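Local structure of protein K7 (Vaccinia virus WR, 3JRV) at residues 24-29 with 130-135; 28-33 with 100-105; 58-63 with 138-143. The protein binds the host DEAD-box RNA helicase DDX3 and thereby blocks TBK1/IKKepsilon-mediated IRF3 activation, and also prevents NF-kappa-B activation by binding TRAF6 and IRAK2. One frame throughout, in Å; residues are numbered along the deposited sequence.

Interaction 1: 24-29 with 130-135; sequences DSIIDL and DLMTDD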
loop_
_atom_site.group_PDB
_atom_site.type_symbol
_atom_site.label_atom_id
_atom_site.label_comp_id
_atom_site.label_asym_id
_atom_site.label_seq_id
_atom_site.Cartn_x
_atom_site.Cartn_y
_atom_site.Cartn_z
ATOM N N ASP A 24 8.240 12.811 7.108
ATOM C CA ASP A 24 9.406 12.014 6.765
ATOM C C ASP A 24 9.177 10.529 7.057
ATOM O O ASP A 24 10.052 9.707 6.777
ATOM C CB ASP A 24 10.671 12.512 7.482
ATOM C CG ASP A 24 11.223 13.820 6.869
ATOM O OD1 ASP A 24 10.853 14.231 5.724
ATOM O OD2 ASP A 24 12.004 14.478 7.600
ATOM N N SER A 25 8.013 10.195 7.609
ATOM C CA SER A 25 7.654 8.797 7.869
ATOM C C SER A 25 6.679 8.226 6.847
ATOM O O SER A 25 6.358 7.053 6.897
ATOM C CB SER A 25 7.071 8.642 9.279
ATOM O OG SER A 25 8.104 8.844 10.225
ATOM N N ILE A 26 6.210 9.066 5.928
ATOM C CA ILE A 26 5.125 8.676 5.047
ATOM C C ILE A 26 5.534 7.560 4.080
ATOM O O ILE A 26 4.778 6.592 3.910
ATOM C CB ILE A 26 4.537 9.903 4.285
ATOM C CG1 ILE A 26 3.691 10.747 5.231
ATOM C CG2 ILE A 26 3.689 9.461 3.079
ATOM C CD1 ILE A 26 2.306 10.161 5.598
ATOM N N ILE A 27 6.705 7.684 3.471
ATOM C CA ILE A 27 7.181 6.618 2.557
ATOM C C ILE A 27 7.346 5.294 3.307
ATOM O O ILE A 27 6.932 4.227 2.811
ATOM C CB ILE A 27 8.467 7.032 1.812
ATOM C CG1 ILE A 27 8.104 8.147 0.834
ATOM C CG2 ILE A 27 9.087 5.833 1.036
ATOM C CD1 ILE A 27 9.292 8.707 0.031
ATOM N N ASP A 28 7.955 5.357 4.488
ATOM C CA ASP A 28 8.140 4.133 5.279
ATOM C C ASP A 28 6.789 3.509 5.601
ATOM O O ASP A 28 6.638 2.267 5.563
ATOM C CB ASP A 28 8.877 4.426 6.592
ATOM C CG ASP A 28 10.328 4.808 6.389
ATOM O OD1 ASP A 28 10.984 4.368 5.409
ATOM O OD2 ASP A 28 10.807 5.642 7.184
ATOM N N LEU A 29 5.806 4.340 5.954
ATOM C CA LEU A 29 4.494 3.840 6.323
ATOM C C LEU A 29 3.851 3.120 5.110
ATOM O O LEU A 29 3.291 2.026 5.228
ATOM C CB LEU A 29 3.601 5.050 6.694
ATOM C CG LEU A 29 2.114 4.715 6.798
ATOM C CD1 LEU A 29 1.766 3.672 7.865
ATOM C CD2 LEU A 29 1.229 6.022 6.989
ATOM N N ASP A 130 8.855 7.208 -7.046
ATOM C CA ASP A 130 8.155 7.792 -8.206
ATOM C C ASP A 130 6.720 8.191 -7.819
ATOM O O ASP A 130 6.192 9.213 -8.276
ATOM C CB ASP A 130 8.110 6.822 -9.404
ATOM C CG ASP A 130 9.432 6.711 -10.161
ATOM O OD1 ASP A 130 10.327 7.569 -9.981
ATOM O OD2 ASP A 130 9.565 5.733 -10.949
ATOM N N LEU A 131 6.091 7.394 -6.961
ATOM C CA LEU A 131 4.720 7.618 -6.536
ATOM C C LEU A 131 4.680 8.729 -5.501
ATOM O O LEU A 131 3.833 9.661 -5.589
ATOM C CB LEU A 131 4.148 6.334 -5.918
ATOM C CG LEU A 131 2.674 6.405 -5.492
ATOM C CD1 LEU A 131 1.734 6.757 -6.663
ATOM C CD2 LEU A 131 2.221 5.108 -4.848
HETATM N N MSE A 132 5.583 8.646 -4.526
HETATM C CA MSE A 132 5.497 9.518 -3.353
HETATM C C MSE A 132 6.394 10.732 -3.582
HETATM O O MSE A 132 7.377 10.951 -2.872
HETATM C CB MSE A 132 5.901 8.758 -2.074
HETATM C CG MSE A 132 4.928 7.595 -1.706
HETATM SE SE MSE A 132 2.950 7.855 -1.825
HETATM C CE MSE A 132 2.791 9.340 -0.598
ATOM N N THR A 133 6.017 11.555 -4.557
ATOM C CA THR A 133 6.623 12.890 -4.731
ATOM C C THR A 133 6.336 13.715 -3.483
ATOM O O THR A 133 5.406 13.406 -2.721
ATOM C CB THR A 133 5.950 13.640 -5.906
ATOM O OG1 THR A 133 4.532 13.726 -5.680
ATOM C CG2 THR A 133 6.160 12.897 -7.210
ATOM N N ASP A 134 7.007 14.860 -3.348
ATOM C CA ASP A 134 6.710 15.724 -2.187
ATOM C C ASP A 134 5.237 16.156 -2.153
ATOM O O ASP A 134 4.609 16.175 -1.095
ATOM C CB ASP A 134 7.652 16.938 -2.174
ATOM C CG ASP A 134 9.037 16.610 -1.638
ATOM O OD1 ASP A 134 9.146 15.673 -0.822
ATOM O OD2 ASP A 134 10.023 17.285 -2.039
ATOM N N ASP A 135 4.638 16.412 -3.314
ATOM C CA ASP A 135 3.232 16.817 -3.301
ATOM C C ASP A 135 2.329 15.688 -2.854
ATOM O O ASP A 135 1.374 15.901 -2.087
ATOM C CB ASP A 135 2.784 17.364 -4.668
ATOM C CG ASP A 135 1.421 18.071 -4.621
ATOM O OD1 ASP A 135 1.168 18.968 -3.769
ATOM O OD2 ASP A 135 0.579 17.727 -5.480
#
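Met132, a selenomethionine here, turns its side chain toward Ile26 and Ile27 at the start of helix 26-42, one of the helices of the Bcl-2-like fold. It sits in the short link between helix 128-131 and helix 134-148, as the centre of an inverse gamma turn and the first residue to leave helical backbone angles. Thr133 follows as N-cap of the last helix, its OG1 accepting a hydrogen bond from the backbone N of Asn136. The two segments come nearest at Ile27 and Met132, whose CA atoms are 6.8 Å apart.

The packed part of the contact is entirely apolar. Ile27 and Met132 run past each other in opposite directions: Ile27 CG1 rests 3.7 Å from Met132 CB, and Ile27 CD1 lies 4.0 Å from the same CB. Deeper in, the Met132 chain is bent at chi2 (-43°) and chi3 (-59°), which turns its CE methyl to within 3.8 Å of Ile26 CG2. The two side chains meet there at about a right angle. Ile26 also reaches Ile137, Leu140 and Ile141 of helix 134-148, while Leu98 of helix 95-114 packs on Met132, so that helix 134-148, just after Met132, and helix 95-114 line this inner side.

The outer side is looser and acidic. Ile27, only partly exposed, additionally packs on a basic side chain of the bound peptide. Asp24 and Asp134 are both exposed, and their OD1 atoms stand 6.9 Å apart without touching. The like-charge approach is probably softened by a salt bridge, in which Asp134 OD1 is paired with Arg23 NH2.

Interaction 2: 28-33 with 100-105; sequences DLIDEY and ATIGIC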
loop_
_atom_site.group_PDB
_atom_site.type_symbol
_atom_site.label_atom_id
_atom_site.label_comp_id
_atom_site.label_asym_id
_atom_site.label_seq_id
_atom_site.Cartn_x
_atom_site.Cartn_y
_atom_site.Cartn_z
ATOM N N ASP A 28 7.955 5.357 4.488
ATOM C CA ASP A 28 8.140 4.133 5.279
ATOM C C ASP A 28 6.789 3.509 5.601
ATOM O O ASP A 28 6.638 2.267 5.563
ATOM C CB ASP A 28 8.877 4.426 6.592
ATOM C CG ASP A 28 10.328 4.808 6.389
ATOM O OD1 ASP A 28 10.984 4.368 5.409
ATOM O OD2 ASP A 28 10.807 5.642 7.184
ATOM N N LEU A 29 5.806 4.340 5.954
ATOM C CA LEU A 29 4.494 3.840 6.323
ATOM C C LEU A 29 3.851 3.120 5.110
ATOM O O LEU A 29 3.291 2.026 5.228
ATOM C CB LEU A 29 3.601 5.050 6.694
ATOM C CG LEU A 29 2.114 4.715 6.798
ATOM C CD1 LEU A 29 1.766 3.672 7.865
ATOM C CD2 LEU A 29 1.229 6.022 6.989
ATOM N N ILE A 30 3.866 3.735 3.933
ATOM C CA ILE A 30 3.170 3.101 2.812
ATOM C C ILE A 30 3.909 1.827 2.405
ATOM O O ILE A 30 3.258 0.806 2.132
ATOM C CB ILE A 30 3.116 4.087 1.628
ATOM C CG1 ILE A 30 2.209 5.280 2.018
ATOM C CG2 ILE A 30 2.619 3.369 0.357
ATOM C CD1 ILE A 30 0.769 4.883 2.342
ATOM N N ASP A 31 5.243 1.852 2.417
ATOM C CA ASP A 31 6.020 0.658 2.074
ATOM C C ASP A 31 5.621 -0.473 3.033
ATOM O O ASP A 31 5.294 -1.588 2.606
ATOM C CB ASP A 31 7.504 0.977 2.280
ATOM C CG ASP A 31 8.427 -0.132 1.844
ATOM O OD1 ASP A 31 7.940 -1.102 1.199
ATOM O OD2 ASP A 31 9.663 -0.021 2.125
ATOM N N GLU A 32 5.656 -0.194 4.341
ATOM C CA GLU A 32 5.346 -1.241 5.323
ATOM C C GLU A 32 3.921 -1.766 5.160
ATOM O O GLU A 32 3.668 -2.970 5.331
ATOM C CB GLU A 32 5.595 -0.711 6.753
ATOM C CG GLU A 32 5.173 -1.565 7.854
ATOM C CD GLU A 32 5.393 -0.835 9.162
ATOM O OE1 GLU A 32 6.585 -0.541 9.494
ATOM O OE2 GLU A 32 4.350 -0.508 9.779
ATOM N N TYR A 33 2.964 -0.844 5.017
ATOM C CA TYR A 33 1.562 -1.176 4.952
ATOM C C TYR A 33 1.329 -2.108 3.733
ATOM O O TYR A 33 0.555 -3.094 3.836
ATOM C CB TYR A 33 0.746 0.125 4.848
ATOM C CG TYR A 33 -0.677 -0.136 4.420
ATOM C CD1 TYR A 33 -1.582 -0.757 5.275
ATOM C CD2 TYR A 33 -1.081 0.166 3.115
ATOM C CE1 TYR A 33 -2.909 -1.106 4.842
ATOM C CE2 TYR A 33 -2.357 -0.102 2.676
ATOM C CZ TYR A 33 -3.270 -0.791 3.512
ATOM O OH TYR A 33 -4.559 -1.086 3.103
ATOM N N ALA A 100 -6.262 5.753 -4.938
ATOM C CA ALA A 100 -6.605 4.558 -5.741
ATOM C C ALA A 100 -5.370 3.717 -5.989
ATOM O O ALA A 100 -5.445 2.482 -5.977
ATOM C CB ALA A 100 -7.206 4.979 -7.061
ATOM N N THR A 101 -4.230 4.355 -6.225
ATOM C CA THR A 101 -3.008 3.617 -6.587
ATOM C C THR A 101 -2.506 2.870 -5.345
ATOM O O THR A 101 -2.098 1.712 -5.433
ATOM C CB THR A 101 -1.903 4.561 -7.115
ATOM O OG1 THR A 101 -2.384 5.208 -8.296
ATOM C CG2 THR A 101 -0.581 3.827 -7.489
ATOM N N ILE A 102 -2.510 3.528 -4.185
ATOM C CA ILE A 102 -2.176 2.810 -2.948
ATOM C C ILE A 102 -3.133 1.632 -2.723
ATOM O O ILE A 102 -2.689 0.530 -2.329
ATOM C CB ILE A 102 -2.175 3.800 -1.730
ATOM C CG1 ILE A 102 -1.064 4.827 -1.958
ATOM C CG2 ILE A 102 -2.007 3.022 -0.410
ATOM C CD1 ILE A 102 -1.185 6.032 -1.018
ATOM N N GLY A 103 -4.437 1.866 -2.905
ATOM C CA GLY A 103 -5.457 0.813 -2.822
ATOM C C GLY A 103 -5.130 -0.349 -3.752
ATOM O O GLY A 103 -5.300 -1.525 -3.345
ATOM N N ILE A 104 -4.747 -0.046 -4.997
ATOM C CA ILE A 104 -4.427 -1.087 -5.992
ATOM C C ILE A 104 -3.212 -1.876 -5.568
ATOM O O ILE A 104 -3.211 -3.106 -5.678
ATOM C CB ILE A 104 -4.239 -0.476 -7.455
ATOM C CG1 ILE A 104 -5.610 -0.096 -7.978
ATOM C CG2 ILE A 104 -3.497 -1.490 -8.354
ATOM C CD1 ILE A 104 -6.342 -1.290 -8.575
ATOM N N CYS A 105 -2.187 -1.175 -5.074
ATOM C CA CYS A 105 -0.994 -1.879 -4.601
ATOM C C CYS A 105 -1.385 -2.840 -3.477
ATOM O O CYS A 105 -0.874 -3.978 -3.439
ATOM C CB CYS A 105 0.071 -0.902 -4.119
ATOM S SG CYS A 105 0.855 -0.033 -5.466
#
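Ile102 projects from helix 95-114 toward helix 26-42 and meets two side chains there, Ile30 and Tyr33, which lie three residues apart on the same face. This is a helix-helix contact in the middle of the Bcl-2-like fold, only about 2 Å from the centre of the chain measured between centres, and all three residues are buried.

Ile102 has the most surface buried and uses both of its branches. Its CG1 is anti to the carbonyl carbon (chi1 -64°), and with chi2 extended at 166° the CD1 methyl is carried out to Ile30. The methyl on the other branch, CG2, sits between Ile30 CD1 and the tyrosine ring. Ile30 presents its own CD1, and the CD1 methyls of the two isoleucines lie side by side, their side chains crossing at about a right angle. Around the pair, Ile128 packs on Ile30 and Phe60 on Ile102.

Tyr33 approaches with its ring, whose CE2 corner comes near Ile102 at an oblique angle. The same ring meets Tyr54 edge-to-face, and its OH is hydrogen-bonded to Arg37 NH1, which helps to fix how the ring lies. The contacts are light, and the backbones stay 7.9 Å apart between the CA atoms of Ile30 and Ile102. Ile30 CD1 lies 4.1 Å from Ile102 CD1, and Tyr33 CE2 4.4 Å from Ile102 CG2.

Interaction 3: 58-63 with 138-143; sequences MKFDDV and NILILF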
loop_
_atom_site.group_PDB
_atom_site.type_symbol
_atom_site.label_atom_id
_atom_site.label_comp_id
_atom_site.label_asym_id
_atom_site.label_seq_id
_atom_site.Cartn_x
_atom_site.Cartn_y
_atom_site.Cartn_z
HETATM N N MSE A 58 -6.608 1.225 4.778
HETATM C CA MSE A 58 -7.402 0.127 4.204
HETATM C C MSE A 58 -8.631 0.647 3.461
HETATM O O MSE A 58 -9.132 -0.018 2.537
HETATM C CB MSE A 58 -7.819 -0.846 5.323
HETATM C CG MSE A 58 -6.577 -1.537 5.797
HETATM SE SE MSE A 58 -6.861 -2.579 7.417
HETATM C CE MSE A 58 -7.561 -3.992 6.424
ATOM N N LYS A 59 -9.155 1.805 3.893
ATOM C CA LYS A 59 -10.273 2.428 3.157
ATOM C C LYS A 59 -9.934 2.809 1.708
ATOM O O LYS A 59 -10.849 3.007 0.889
ATOM C CB LYS A 59 -10.794 3.669 3.893
ATOM C CG LYS A 59 -11.453 3.267 5.210
ATOM C CD LYS A 59 -11.901 4.475 6.018
ATOM C CE LYS A 59 -12.156 4.133 7.470
ATOM N NZ LYS A 59 -12.676 5.374 8.120
ATOM N N PHE A 60 -8.655 2.866 1.382
ATOM C CA PHE A 60 -8.246 3.193 0.001
ATOM C C PHE A 60 -8.581 2.006 -0.929
ATOM O O PHE A 60 -8.633 2.192 -2.149
ATOM C CB PHE A 60 -6.768 3.531 -0.118
ATOM C CG PHE A 60 -6.365 4.814 0.591
ATOM C CD1 PHE A 60 -7.333 5.693 1.104
ATOM C CD2 PHE A 60 -5.017 5.094 0.745
ATOM C CE1 PHE A 60 -6.959 6.905 1.741
ATOM C CE2 PHE A 60 -4.593 6.249 1.409
ATOM C CZ PHE A 60 -5.584 7.179 1.886
ATOM N N ASP A 61 -8.873 0.835 -0.365
ATOM C CA ASP A 61 -9.404 -0.263 -1.195
ATOM C C ASP A 61 -10.691 0.217 -1.918
ATOM O O ASP A 61 -10.865 -0.055 -3.118
ATOM C CB ASP A 61 -9.724 -1.513 -0.359
ATOM C CG ASP A 61 -8.465 -2.238 0.189
ATOM O OD1 ASP A 61 -7.317 -1.747 0.074
ATOM O OD2 ASP A 61 -8.666 -3.366 0.706
ATOM N N ASP A 62 -11.601 0.845 -1.167
ATOM C CA ASP A 62 -12.863 1.375 -1.698
ATOM C C ASP A 62 -12.593 2.485 -2.689
ATOM O O ASP A 62 -13.339 2.620 -3.658
ATOM C CB ASP A 62 -13.767 1.970 -0.616
ATOM C CG ASP A 62 -14.309 0.940 0.344
ATOM O OD1 ASP A 62 -14.158 -0.273 0.054
ATOM O OD2 ASP A 62 -14.835 1.358 1.426
ATOM N N VAL A 63 -11.572 3.306 -2.428
ATOM C CA VAL A 63 -11.260 4.388 -3.370
ATOM C C VAL A 63 -10.834 3.805 -4.701
ATOM O O VAL A 63 -11.249 4.281 -5.761
ATOM C CB VAL A 63 -10.131 5.331 -2.868
ATOM C CG1 VAL A 63 -9.713 6.319 -3.992
ATOM C CG2 VAL A 63 -10.538 6.037 -1.559
ATOM N N ASN A 138 2.560 15.223 0.810
ATOM C CA ASN A 138 1.768 16.232 1.489
ATOM C C ASN A 138 0.263 15.973 1.413
ATOM O O ASN A 138 -0.443 16.131 2.413
ATOM C CB ASN A 138 2.125 17.609 0.956
ATOM C CG ASN A 138 3.505 18.065 1.472
ATOM O OD1 ASN A 138 4.009 17.547 2.493
ATOM N ND2 ASN A 138 4.129 18.985 0.768
ATOM N N ILE A 139 -0.211 15.551 0.234
ATOM C CA ILE A 139 -1.623 15.235 0.069
ATOM C C ILE A 139 -1.988 14.155 1.116
ATOM O O ILE A 139 -3.012 14.233 1.786
ATOM C CB ILE A 139 -1.922 14.725 -1.347
ATOM C CG1 ILE A 139 -1.886 15.915 -2.322
ATOM C CG2 ILE A 139 -3.316 14.026 -1.388
ATOM C CD1 ILE A 139 -1.811 15.500 -3.760
ATOM N N LEU A 140 -1.190 13.100 1.159
ATOM C CA LEU A 140 -1.493 11.966 2.027
ATOM C C LEU A 140 -1.457 12.352 3.507
ATOM O O LEU A 140 -2.394 12.070 4.254
ATOM C CB LEU A 140 -0.559 10.795 1.737
ATOM C CG LEU A 140 -0.836 9.567 2.617
ATOM C CD1 LEU A 140 -2.288 9.097 2.485
ATOM C CD2 LEU A 140 0.172 8.464 2.299
ATOM N N ILE A 141 -0.405 13.035 3.933
ATOM C CA ILE A 141 -0.315 13.303 5.384
ATOM C C ILE A 141 -1.383 14.297 5.842
ATOM O O ILE A 141 -1.934 14.142 6.916
ATOM C CB ILE A 141 1.074 13.749 5.842
ATOM C CG1 ILE A 141 1.115 13.723 7.372
ATOM C CG2 ILE A 141 1.431 15.130 5.295
ATOM C CD1 ILE A 141 2.553 13.768 7.890
ATOM N N LEU A 142 -1.729 15.271 4.994
ATOM C CA LEU A 142 -2.779 16.224 5.386
ATOM C C LEU A 142 -4.122 15.496 5.501
ATOM O O LEU A 142 -4.919 15.768 6.384
ATOM C CB LEU A 142 -2.878 17.378 4.362
ATOM C CG LEU A 142 -1.608 18.230 4.378
ATOM C CD1 LEU A 142 -1.604 19.264 3.277
ATOM C CD2 LEU A 142 -1.279 18.816 5.779
ATOM N N PHE A 143 -4.373 14.578 4.560
ATOM C CA PHE A 143 -5.602 13.816 4.596
ATOM C C PHE A 143 -5.670 12.961 5.872
ATOM O O PHE A 143 -6.703 12.908 6.541
ATOM C CB PHE A 143 -5.721 12.941 3.345
ATOM C CG PHE A 143 -6.889 12.018 3.388
ATOM C CD1 PHE A 143 -8.159 12.429 2.951
ATOM C CD2 PHE A 143 -6.717 10.706 3.837
ATOM C CE1 PHE A 143 -9.264 11.558 2.984
ATOM C CE2 PHE A 143 -7.835 9.817 3.876
ATOM C CZ PHE A 143 -9.101 10.252 3.465
#
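Phe60 reaches across to Leu140 and Phe143 of helix 134-148 with the far end of its ring, bridging backbones whose nearest CA atoms, those of Phe60 and Leu140, are 11.3 Å apart. From CB, which points toward the other helix, the side chain sets out with CG anti to the carbonyl carbon (chi1 -66°). The inner ring atoms CD1 and CD2 stay short of the two partners, though CD2 packs on Ile102 CG2 of helix 95-114. Farther out the ring divides between its neighbours: CE1 touches Phe143 CE2 at 3.7 Å, while CE2 touches Leu140 CD1 at 3.8 Å.

At the tip, CZ lies between the two, 3.9 Å from Leu140 CD1 and 4.0 Å from Phe143 CE2. Both partners sit at the edge of the Phe60 ring, close to its plane. In this Bcl-2-like helical bundle the contact joins helix 60-68 to the C-terminal helix, with helix 95-114 beside both: Phe99 of that helix stacks on the ring of Phe60 and also meets Phe143.

In Leu140 and Phe143, one turn apart, CG is anti to the backbone N, a torsion that sends Leu140 CD1 and the Phe143 ring to the edge of Phe60. The Phe143 ring is inclined to that of Phe60 by 48°, with the centroids 5.9 Å apart, an oblique pair whose side chains run in opposing senses and meet at their outer ring atoms.

How the interactions relate
The three contacts form one continuous apolar interior, with centres 9 to 12 Å apart. Interactions 1 and 2 use successive parts of helix 26-42, whose segments overlap at Asp28 and Leu29, and also touch where Leu131 CD1 lies 3.8 Å from Thr101 CG2. Leu140 of interaction 3 joins the other two: its CD2 is 3.7 Å from Ile26 CG2 and 3.6 Å from Ile30 CD1. Interaction 2 passes to interaction 3 again where Ala100 N lies 3.6 Å from Val63 CG1. The bound peptide reaches interactions 1 and 2: its basic side chains form salt bridges with Asp28 and Asp31 of helix 26-42, and there is aromatic packing from the peptide at Asp31 and at Cys105.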